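Long-range contacts in 3-phytase (Klebsiella pneumoniae, PDB 2WNH), which probably hydrolyses phytate (inositol hexakisphosphate), releasing phosphate with a preference for the 3-position, as a member of the histidine acid phosphatase family: residues Glu36-Ala41 with Leu204-Asn209; Arg44-Trp49 with Val211-Leu216; Tyr92-Pro97 with Asp128-Thr133; Gln99-Thr104 with Val288-Asn293. The protein carries 3 engineered substitutions. All coordinates share one frame; numbering follows the deposited sequence.

Interaction 1 of 4, residues Glu36-Ala41 with Leu204-Asn209; sequences EAIEAA and LSVMAN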
# COMPACT_ATOMS: atom_id res chain seq x y z
N GLU B 36 19.90 -41.79 1.23
CA GLU B 36 20.66 -43.05 1.24
C GLU B 36 19.77 -44.21 1.64
O GLU B 36 19.74 -45.25 0.97
CB GLU B 36 21.84 -42.97 2.21
CG GLU B 36 23.06 -42.24 1.69
CD GLU B 36 24.23 -42.23 2.69
OE1 GLU B 36 24.04 -42.57 3.89
OE2 GLU B 36 25.35 -41.87 2.26
N ALA B 37 19.04 -44.02 2.74
CA ALA B 37 18.19 -45.05 3.32
C ALA B 37 17.01 -45.42 2.43
O ALA B 37 16.74 -46.61 2.23
CB ALA B 37 17.69 -44.62 4.70
N ILE B 38 16.30 -44.42 1.92
CA ILE B 38 15.08 -44.69 1.16
C ILE B 38 15.40 -45.25 -0.22
O ILE B 38 14.67 -46.07 -0.73
CB ILE B 38 14.11 -43.46 1.11
CG1 ILE B 38 14.70 -42.29 0.29
CG2 ILE B 38 13.71 -43.04 2.55
CD1 ILE B 38 13.76 -41.06 0.20
N GLU B 39 16.51 -44.80 -0.80
CA GLU B 39 16.92 -45.32 -2.11
C GLU B 39 17.40 -46.76 -1.98
O GLU B 39 17.11 -47.58 -2.85
CB GLU B 39 17.96 -44.42 -2.76
CG GLU B 39 17.33 -43.13 -3.27
CD GLU B 39 18.29 -42.21 -4.00
OE1 GLU B 39 19.53 -42.40 -3.94
OE2 GLU B 39 17.78 -41.25 -4.62
N ALA B 40 18.07 -47.08 -0.88
CA ALA B 40 18.48 -48.47 -0.60
C ALA B 40 17.26 -49.34 -0.32
O ALA B 40 17.16 -50.45 -0.87
CB ALA B 40 19.47 -48.54 0.58
N ALA B 41 16.34 -48.84 0.49
CA ALA B 41 15.10 -49.55 0.86
C ALA B 41 14.24 -49.99 -0.32
O ALA B 41 13.55 -51.01 -0.25
CB ALA B 41 14.27 -48.69 1.80
N LEU B 204 10.60 -50.22 10.18
CA LEU B 204 9.73 -49.11 10.54
C LEU B 204 10.41 -47.74 10.40
O LEU B 204 9.82 -46.82 9.83
CB LEU B 204 9.21 -49.27 11.97
CG LEU B 204 8.34 -48.13 12.53
CD1 LEU B 204 7.11 -47.89 11.66
CD2 LEU B 204 7.89 -48.44 13.93
N SER B 205 11.63 -47.62 10.90
CA SER B 205 12.29 -46.31 10.88
C SER B 205 12.47 -45.81 9.46
O SER B 205 12.20 -44.64 9.19
CB SER B 205 13.60 -46.29 11.69
OG SER B 205 14.58 -47.14 11.12
N VAL B 206 12.91 -46.69 8.55
CA VAL B 206 13.10 -46.29 7.15
C VAL B 206 11.75 -46.06 6.47
O VAL B 206 11.60 -45.12 5.69
CB VAL B 206 14.01 -47.25 6.37
CG1 VAL B 206 14.20 -46.78 4.92
CG2 VAL B 206 15.39 -47.33 7.04
N MET B 207 10.74 -46.88 6.78
CA MET B 207 9.39 -46.61 6.29
C MET B 207 8.91 -45.23 6.70
O MET B 207 8.29 -44.52 5.89
CB MET B 207 8.40 -47.67 6.76
CG MET B 207 8.49 -48.95 5.93
SD MET B 207 7.30 -50.17 6.48
CE MET B 207 8.40 -51.41 7.14
N ALA B 208 9.20 -44.85 7.94
CA ALA B 208 8.86 -43.51 8.44
C ALA B 208 9.58 -42.42 7.64
O ALA B 208 8.97 -41.38 7.34
CB ALA B 208 9.17 -43.41 9.94
N ASN B 209 10.86 -42.63 7.32
CA ASN B 209 11.62 -41.74 6.43
C ASN B 209 10.92 -41.59 5.08
O ASN B 209 10.89 -40.51 4.49
CB ASN B 209 13.04 -42.28 6.12
CG ASN B 209 14.00 -42.25 7.30
OD1 ASN B 209 14.97 -43.03 7.33
ND2 ASN B 209 13.77 -41.35 8.26

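Interaction 2 of 4, residues Arg44-Trp49 with Val211-Leu216; sequences RPWTEW and VETLRL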
# COMPACT_ATOMS: atom_id res chain seq x y z
N ARG B 44 15.84 -48.10 -5.81
CA ARG B 44 15.80 -47.17 -6.94
C ARG B 44 16.05 -45.72 -6.49
O ARG B 44 15.92 -45.41 -5.31
CB ARG B 44 14.47 -47.30 -7.71
CG ARG B 44 13.39 -46.33 -7.33
CD ARG B 44 12.59 -46.86 -6.19
NE ARG B 44 11.17 -47.12 -6.43
CZ ARG B 44 10.45 -46.92 -7.54
NH1 ARG B 44 10.97 -46.43 -8.64
NH2 ARG B 44 9.15 -47.21 -7.52
N PRO B 45 16.42 -44.84 -7.44
CA PRO B 45 16.60 -43.43 -7.09
C PRO B 45 15.26 -42.72 -6.91
O PRO B 45 14.27 -43.06 -7.58
CB PRO B 45 17.31 -42.86 -8.32
CG PRO B 45 16.81 -43.72 -9.46
CD PRO B 45 16.71 -45.10 -8.86
N TRP B 46 15.24 -41.76 -5.98
CA TRP B 46 14.09 -40.92 -5.75
C TRP B 46 14.39 -39.54 -6.33
O TRP B 46 15.56 -39.19 -6.57
CB TRP B 46 13.83 -40.79 -4.25
CG TRP B 46 13.18 -41.98 -3.64
CD1 TRP B 46 13.59 -43.29 -3.74
CD2 TRP B 46 12.04 -41.98 -2.77
NE1 TRP B 46 12.75 -44.10 -3.02
CE2 TRP B 46 11.79 -43.33 -2.41
CE3 TRP B 46 11.20 -40.98 -2.27
CZ2 TRP B 46 10.74 -43.70 -1.56
CZ3 TRP B 46 10.14 -41.35 -1.42
CH2 TRP B 46 9.92 -42.70 -1.07
N THR B 47 13.33 -38.78 -6.56
CA THR B 47 13.45 -37.45 -7.15
C THR B 47 14.50 -36.60 -6.46
O THR B 47 14.59 -36.57 -5.23
CB THR B 47 12.09 -36.73 -7.11
OG1 THR B 47 11.13 -37.52 -7.83
CG2 THR B 47 12.17 -35.31 -7.72
N GLU B 48 15.31 -35.93 -7.28
CA GLU B 48 16.26 -34.92 -6.85
C GLU B 48 15.53 -33.59 -6.96
O GLU B 48 15.06 -33.24 -8.04
CB GLU B 48 17.48 -34.93 -7.77
CG GLU B 48 18.31 -36.20 -7.67
CD GLU B 48 19.15 -36.26 -6.40
OE1 GLU B 48 19.30 -35.21 -5.73
OE2 GLU B 48 19.66 -37.36 -6.07
N TRP B 49 15.43 -32.87 -5.84
CA TRP B 49 14.70 -31.60 -5.83
C TRP B 49 15.58 -30.45 -6.28
O TRP B 49 16.81 -30.58 -6.34
CB TRP B 49 14.15 -31.30 -4.44
CG TRP B 49 13.26 -32.32 -3.83
CD1 TRP B 49 13.31 -33.67 -4.01
CD2 TRP B 49 12.24 -32.08 -2.85
NE1 TRP B 49 12.37 -34.29 -3.22
CE2 TRP B 49 11.69 -33.33 -2.50
CE3 TRP B 49 11.73 -30.92 -2.24
CZ2 TRP B 49 10.65 -33.46 -1.57
CZ3 TRP B 49 10.70 -31.05 -1.31
CH2 TRP B 49 10.16 -32.31 -0.98
N VAL B 211 7.60 -42.12 4.34
CA VAL B 211 6.34 -41.40 4.54
C VAL B 211 6.56 -39.89 4.74
O VAL B 211 5.85 -39.10 4.14
CB VAL B 211 5.54 -42.02 5.70
CG1 VAL B 211 4.36 -41.12 6.12
CG2 VAL B 211 5.05 -43.42 5.30
N GLU B 212 7.53 -39.51 5.55
CA GLU B 212 7.89 -38.07 5.68
C GLU B 212 8.26 -37.46 4.33
O GLU B 212 7.79 -36.37 3.99
CB GLU B 212 9.01 -37.88 6.69
CG GLU B 212 9.34 -36.39 6.99
CD GLU B 212 8.22 -35.63 7.72
OE1 GLU B 212 7.48 -36.23 8.52
OE2 GLU B 212 8.12 -34.39 7.50
N THR B 213 9.10 -38.16 3.56
CA THR B 213 9.50 -37.67 2.23
C THR B 213 8.30 -37.47 1.29
O THR B 213 8.22 -36.46 0.57
CB THR B 213 10.55 -38.61 1.59
OG1 THR B 213 11.67 -38.76 2.48
CG2 THR B 213 11.02 -38.08 0.23
N LEU B 214 7.37 -38.43 1.30
CA LEU B 214 6.16 -38.31 0.49
C LEU B 214 5.29 -37.15 0.98
O LEU B 214 4.79 -36.37 0.17
CB LEU B 214 5.38 -39.63 0.47
CG LEU B 214 6.17 -40.79 -0.17
CD1 LEU B 214 5.37 -42.07 0.03
CD2 LEU B 214 6.45 -40.58 -1.65
N ARG B 215 5.12 -37.04 2.30
CA ARG B 215 4.35 -35.94 2.88
C ARG B 215 4.95 -34.59 2.52
O ARG B 215 4.23 -33.64 2.17
CB ARG B 215 4.28 -36.06 4.41
CG ARG B 215 3.58 -34.86 5.08
CD ARG B 215 4.61 -33.80 5.55
NE ARG B 215 5.18 -34.21 6.84
CZ ARG B 215 4.51 -34.17 7.98
NH1 ARG B 215 3.27 -33.72 8.02
NH2 ARG B 215 5.09 -34.59 9.11
N LEU B 216 6.27 -34.49 2.64
CA LEU B 216 6.99 -33.25 2.26
C LEU B 216 6.88 -32.96 0.76
O LEU B 216 6.59 -31.82 0.38
CB LEU B 216 8.47 -33.31 2.72
CG LEU B 216 8.69 -33.20 4.24
CD1 LEU B 216 10.10 -33.61 4.60
CD2 LEU B 216 8.35 -31.81 4.77

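Interaction 3 of 4, residues Tyr92-Pro97 with Asp128-Thr133; sequences YVRASP and DPLFQT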
# COMPACT_ATOMS: atom_id res chain seq x y z
N TYR B 92 12.45 -11.73 19.98
CA TYR B 92 13.79 -12.32 19.92
C TYR B 92 13.65 -13.65 19.23
O TYR B 92 12.84 -14.49 19.65
CB TYR B 92 14.43 -12.50 21.32
CG TYR B 92 15.86 -12.98 21.25
CD1 TYR B 92 16.91 -12.10 20.98
CD2 TYR B 92 16.17 -14.34 21.44
CE1 TYR B 92 18.24 -12.56 20.90
CE2 TYR B 92 17.49 -14.79 21.37
CZ TYR B 92 18.51 -13.90 21.10
OH TYR B 92 19.81 -14.40 21.01
N VAL B 93 14.43 -13.83 18.16
CA VAL B 93 14.36 -15.08 17.38
C VAL B 93 15.64 -15.87 17.52
O VAL B 93 16.74 -15.37 17.20
CB VAL B 93 14.09 -14.79 15.87
CG1 VAL B 93 13.94 -16.10 15.11
CG2 VAL B 93 12.81 -13.92 15.71
N ARG B 94 15.51 -17.10 18.01
CA ARG B 94 16.65 -18.01 18.16
C ARG B 94 16.39 -19.29 17.34
O ARG B 94 15.45 -20.03 17.61
CB ARG B 94 16.87 -18.33 19.64
CG ARG B 94 18.05 -19.29 19.87
CD ARG B 94 18.57 -19.21 21.28
NE ARG B 94 19.48 -20.31 21.60
CZ ARG B 94 20.18 -20.35 22.73
NH1 ARG B 94 20.10 -19.32 23.58
NH2 ARG B 94 20.95 -21.40 23.00
N ALA B 95 17.21 -19.48 16.31
CA ALA B 95 17.10 -20.62 15.40
C ALA B 95 18.21 -21.62 15.64
O ALA B 95 19.37 -21.23 15.87
CB ALA B 95 17.13 -20.15 13.95
N SER B 96 17.88 -22.90 15.51
CA SER B 96 18.89 -23.95 15.38
C SER B 96 19.85 -23.58 14.21
O SER B 96 19.40 -23.00 13.20
CB SER B 96 18.18 -25.28 15.13
OG SER B 96 19.10 -26.23 14.63
N PRO B 97 21.17 -23.86 14.36
CA PRO B 97 22.12 -23.32 13.37
C PRO B 97 22.09 -23.94 11.97
O PRO B 97 22.79 -23.43 11.08
CB PRO B 97 23.50 -23.52 14.05
CG PRO B 97 23.31 -24.64 14.99
CD PRO B 97 21.86 -24.56 15.47
N ASP B 128 23.63 -26.04 19.33
CA ASP B 128 22.95 -25.16 20.26
C ASP B 128 22.42 -26.05 21.38
O ASP B 128 21.76 -27.02 21.09
CB ASP B 128 21.79 -24.45 19.53
CG ASP B 128 20.99 -23.49 20.41
OD1 ASP B 128 20.73 -23.79 21.60
OD2 ASP B 128 20.60 -22.43 19.88
N PRO B 129 22.73 -25.73 22.65
CA PRO B 129 22.34 -26.62 23.76
C PRO B 129 20.83 -26.77 24.02
O PRO B 129 20.41 -27.65 24.76
CB PRO B 129 23.02 -25.98 24.98
CG PRO B 129 23.12 -24.54 24.62
CD PRO B 129 23.42 -24.52 23.14
N LEU B 130 20.00 -25.93 23.40
CA LEU B 130 18.56 -26.12 23.46
C LEU B 130 18.08 -27.17 22.46
O LEU B 130 17.03 -27.78 22.67
CB LEU B 130 17.84 -24.82 23.12
CG LEU B 130 17.92 -23.67 24.12
CD1 LEU B 130 17.35 -22.42 23.45
CD2 LEU B 130 17.15 -24.02 25.42
N PHE B 131 18.84 -27.36 21.38
CA PHE B 131 18.37 -28.13 20.23
C PHE B 131 19.19 -29.39 19.89
O PHE B 131 18.62 -30.47 19.73
CB PHE B 131 18.29 -27.22 19.00
CG PHE B 131 17.51 -25.94 19.22
CD1 PHE B 131 16.21 -25.96 19.73
CD2 PHE B 131 18.08 -24.71 18.88
CE1 PHE B 131 15.50 -24.76 19.92
CE2 PHE B 131 17.36 -23.53 19.03
CZ PHE B 131 16.09 -23.55 19.57
N GLN B 132 20.51 -29.24 19.77
CA GLN B 132 21.43 -30.36 19.50
C GLN B 132 21.84 -30.95 20.84
O GLN B 132 23.02 -30.96 21.21
CB GLN B 132 22.66 -29.86 18.73
CG GLN B 132 22.39 -29.59 17.25
CD GLN B 132 21.54 -28.34 16.99
OE1 GLN B 132 21.80 -27.29 17.56
NE2 GLN B 132 20.51 -28.47 16.14
N THR B 133 20.84 -31.43 21.58
CA THR B 133 21.03 -31.89 22.96
C THR B 133 21.85 -33.19 23.05
O THR B 133 22.42 -33.51 24.10
CB THR B 133 19.68 -32.05 23.68
OG1 THR B 133 18.81 -32.89 22.91
CG2 THR B 133 19.04 -30.69 23.89
O HOH W 1 21.44 -21.75 17.52

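Interaction 4 of 4, residues Gln99-Thr104 with Val288-Asn293; sequences QRTRAT and VAHDTN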
# COMPACT_ATOMS: atom_id res chain seq x y z
N GLN B 99 20.95 -24.64 8.19
CA GLN B 99 20.39 -23.75 7.16
C GLN B 99 18.85 -23.76 7.20
O GLN B 99 18.23 -22.69 7.13
CB GLN B 99 20.88 -24.18 5.76
CG GLN B 99 20.62 -23.15 4.64
CD GLN B 99 19.21 -23.24 4.04
OE1 GLN B 99 18.45 -24.17 4.31
NE2 GLN B 99 18.85 -22.25 3.23
N ARG B 100 18.25 -24.94 7.28
CA ARG B 100 16.78 -25.08 7.14
C ARG B 100 16.02 -24.31 8.24
O ARG B 100 14.96 -23.74 7.99
CB ARG B 100 16.29 -26.55 7.02
CG ARG B 100 16.65 -27.48 8.16
CD ARG B 100 16.06 -28.85 7.87
NE ARG B 100 16.54 -29.87 8.80
CZ ARG B 100 17.58 -30.67 8.56
NH1 ARG B 100 18.28 -30.55 7.44
NH2 ARG B 100 17.95 -31.55 9.47
N THR B 101 16.58 -24.32 9.44
CA THR B 101 15.99 -23.63 10.58
C THR B 101 16.31 -22.13 10.56
O THR B 101 15.44 -21.32 10.87
CB THR B 101 16.44 -24.28 11.92
OG1 THR B 101 17.84 -24.61 11.81
CG2 THR B 101 15.69 -25.55 12.15
N ARG B 102 17.54 -21.73 10.20
CA ARG B 102 17.84 -20.30 10.01
C ARG B 102 16.90 -19.69 8.96
O ARG B 102 16.31 -18.62 9.17
CB ARG B 102 19.31 -20.09 9.65
CG ARG B 102 20.24 -20.37 10.84
CD ARG B 102 21.69 -20.07 10.44
NE ARG B 102 22.23 -21.01 9.47
CZ ARG B 102 22.74 -20.68 8.29
NH1 ARG B 102 22.79 -19.41 7.89
NH2 ARG B 102 23.21 -21.64 7.48
N ALA B 103 16.74 -20.38 7.82
CA ALA B 103 15.96 -19.78 6.74
C ALA B 103 14.47 -19.73 7.13
O ALA B 103 13.77 -18.78 6.78
CB ALA B 103 16.15 -20.56 5.45
N THR B 104 13.99 -20.73 7.86
CA THR B 104 12.61 -20.73 8.35
C THR B 104 12.35 -19.56 9.32
O THR B 104 11.32 -18.85 9.23
CB THR B 104 12.27 -22.07 9.04
OG1 THR B 104 12.30 -23.12 8.06
CG2 THR B 104 10.89 -22.02 9.70
N VAL B 288 13.19 -21.76 16.64
CA VAL B 288 12.96 -22.50 15.41
C VAL B 288 13.92 -23.69 15.38
O VAL B 288 15.15 -23.51 15.37
CB VAL B 288 13.09 -21.58 14.17
CG1 VAL B 288 12.73 -22.34 12.89
CG2 VAL B 288 12.14 -20.34 14.31
N ALA B 289 13.34 -24.88 15.35
CA ALA B 289 14.12 -26.12 15.42
C ALA B 289 13.46 -27.24 14.62
O ALA B 289 12.96 -27.02 13.51
CB ALA B 289 14.37 -26.51 16.89
N HIS B 290 13.44 -28.44 15.19
CA HIS B 290 13.15 -29.65 14.42
C HIS B 290 11.96 -30.38 15.01
O HIS B 290 11.57 -30.14 16.16
CB HIS B 290 14.43 -30.53 14.33
CG HIS B 290 15.65 -29.75 13.96
ND1 HIS B 290 16.11 -29.63 12.67
CD2 HIS B 290 16.48 -28.98 14.72
CE1 HIS B 290 17.18 -28.85 12.64
NE2 HIS B 290 17.43 -28.44 13.88
N ASP B 291 11.35 -31.26 14.22
CA ASP B 291 10.21 -32.02 14.69
C ASP B 291 10.60 -32.87 15.89
O ASP B 291 9.80 -33.05 16.80
CB ASP B 291 9.59 -32.88 13.57
CG ASP B 291 10.61 -33.69 12.76
OD1 ASP B 291 11.81 -33.79 13.11
OD2 ASP B 291 10.18 -34.26 11.74
N THR B 292 11.84 -33.36 15.91
CA THR B 292 12.40 -34.09 17.06
C THR B 292 12.21 -33.32 18.38
O THR B 292 11.75 -33.86 19.40
CB THR B 292 13.89 -34.35 16.80
OG1 THR B 292 14.02 -35.16 15.62
CG2 THR B 292 14.53 -35.10 17.98
N ASN B 293 12.58 -32.04 18.35
CA ASN B 293 12.47 -31.18 19.52
C ASN B 293 11.02 -30.97 19.96
O ASN B 293 10.70 -31.07 21.15
CB ASN B 293 13.15 -29.83 19.25
CG ASN B 293 14.58 -29.98 18.79
OD1 ASN B 293 14.88 -29.82 17.60
ND2 ASN B 293 15.47 -30.33 19.71
O HOH W 2 15.25 -31.43 10.78

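Interaction 1 of 4, residues Glu36-Ala41 with Leu204-Asn209
Helices 32-42 and 204-219 cross steeply here, with the axes of the two short segments 9.3 Å apart at closest approach and at a signed angle of -106°. Along 204-209, Val206 is the first residue to meet the other helix. Its CG1 lies anti to the backbone N (chi1 -179°), which directs this methyl at the ridge formed by Ala37 and Ala41, one turn apart. CG1 is 3.7 Å from Ala41 CB and 4.1 Å from Ala37 CB, and it also rests 3.7 Å from Ala37 O, a carbonyl engaged in the helical bond from Ala41 N. The two small alanines let the branched valine come close to the helix backbone.

Asn209, nearly a turn further on, also turns its CB toward the partner helix. Its CB is 3.7 Å from Ile38 CG2, the two side chains crossing obliquely, while Asn209 OD1 lies 4.1 Å from Ala37 CB. No hydrogen bond joins the segments, so the contact is van der Waals packing of small and branched side chains.

Around this crossing, Ile184 from a loop touches both Ala41 and Val206, and Leu204 and Ala208 pack against helix 243-250.

Interaction 2 of 4, residues Arg44-Trp49 with Val211-Leu216
Residues 44-49 form an irregular, largely extended loop that runs past one flank of helix 204-219 without closing on its backbone. The CA atoms of Trp46 and Thr213 are 9.8 Å apart, and those of Trp49 and Leu216 are 11.3 Å apart. Two tryptophans, three residues apart, span this gap. Both point CB toward the helix and place CG beside the backbone N, anti to the carbonyl carbon (chi1 -77° for Trp46, -57° for Trp49), which brings the six-membered rings up to it first.

Trp46 uses the CE3-CZ3 side of its ring. Its CZ3 lies 3.8 Å from Thr213 CG2, the methyl anti to its own backbone N, and 3.8 Å from Leu214 CD2; the leucine side chain crosses the indole at about a right angle. The polar ends point to other partners: Trp46 NE1 bonds to Thr42 OG1, and Thr213 OG1 to Asn209 O. Trp49 instead presents its CH2 corner, edge-on, to the helix backbone, 3.8 Å from Leu216 C and 4.2 Å from Leu216 CB.

Within the helix, Arg215 grips Glu212 side-on, with NE on OE2 and NH2 on OE1, and Glu212 OE2 is shared with Arg24.

The contact fastens the loop between helices 32-42 and 58-77 onto helix 204-219. Trp229 meets Trp46 edge-to-face, Ile38 of helix 32-42 touches both Trp46 and Thr213, and helix 165-175 packs on Trp46 and Leu214.

Interaction 3 of 4, residues Tyr92-Pro97 with Asp128-Thr133
A buried salt bridge dominates this contact between the end of strand 91-95 and the turn at 128-133. Arg94, with CG anti to the backbone N and its chain extended to NE, meets Asp128 tip to tip and grips it side-on. Its NE donates to the syn lone pair of Asp128 OD2 at 3.0 Å, and its NH2 to Asp128 OD1 at 2.8 Å. The second bond arrives from above the carboxylate plane, consistent with the 44° between the two flat groups.

Other hydrogen bonds shape the turn. Asp128 OD1 also accepts from Leu130 N through its anti lone pair, an Asx turn, and a water donates to both Ala95 O and Asp128 OD2. Gln132 bends back at chi2 (72°) so that its amide serves two sites: OE1 accepts from Asp128 N on a lone pair at 2.8 Å, and NE2 donates to Ser96 OG at 3.0 Å. That hydroxyl is also bonded to His290 NE2.

Apolar contacts fill in around the polar groups. Leu130 CD1 lies over one face of the Arg94 guanidinium, 3.5 Å from NE. The Phe131 ring meets the end of the strand obliquely, with CD2 3.8 Å from Ser96 CB, and Leu130 CB covers one of its faces.

With Arg94 NH1 bonded to Ala401 O and Met402 O, every guanidinium nitrogen has a partner. So many donors on the carboxylate probably keep Asp128 ionised, and the bond from Gln132 NE2 probably helps to position Ser96 OG for His290.

Interaction 4 of 4, residues Gln99-Thr104 with Val288-Asn293
The imidazole of His290 is approached from two directions by helix 99-112: Thr101 covers a face and Arg100 comes to the edge. Thr101 CG2 sits over the ring in a CH-pi contact, 4.0 Å from the centroid and 25° off the normal, displaced toward the rim. This methyl lies beside the backbone N, while Thr101 OG1 takes the crowded position between N and the carbonyl carbon and bonds to Ser96 O and Leu98 O.

Arg100, extended from CG to NE, crosses the histidine at about a right angle, its guanidinium plane 83° from the imidazole plane. A water spans the gap at the ring edge, accepting from Arg100 NE at 2.8 Å and lying 2.7 Å from His290 ND1. Further along helix 99-112, Thr104 CG2 packs 3.7 Å from CG1 of Val288, on strand 284-289; this valine methyl also lies 3.5 Å from Thr101 O.

His290 occupies the N-cap position of helix 291-301, and its N donates to Asn293 OD1. Together with Asp291 it matches the HD motif, part of the active site in this family; Arg100 touches His25, in a sequence that matches the RHGxRxP signature, so His25 is probably the nucleophile.

Ser96 OG at NE2, water at ND1 and the methyl over one face together fix the rotation of His290. Arg100, whose NH1 also bonds to Gly54 O, would probably disfavour a positive charge on the imidazole.

From the N terminus, helix 32-42 and the loop after it both pair with helix 204-219: interaction 1 closes the loop from 36-41 to 204-209, and interaction 2, running from 44-49 to 211-216, crosses it. Their centres are 10 Å apart, and Glu39 OE2 lies 2.9 Å from Trp46 N. Interaction 3 spans a much shorter loop, from 92-97 to 128-133, contained within both. Interaction 4 starts inside that loop at 99-104 and ends at 288-293, so it crosses all three others. Interactions 3 and 4 meet around neighbouring strands 91-95 and 284-289 of the central sheet, whereas interactions 1 and 2 join helices and a loop away from it.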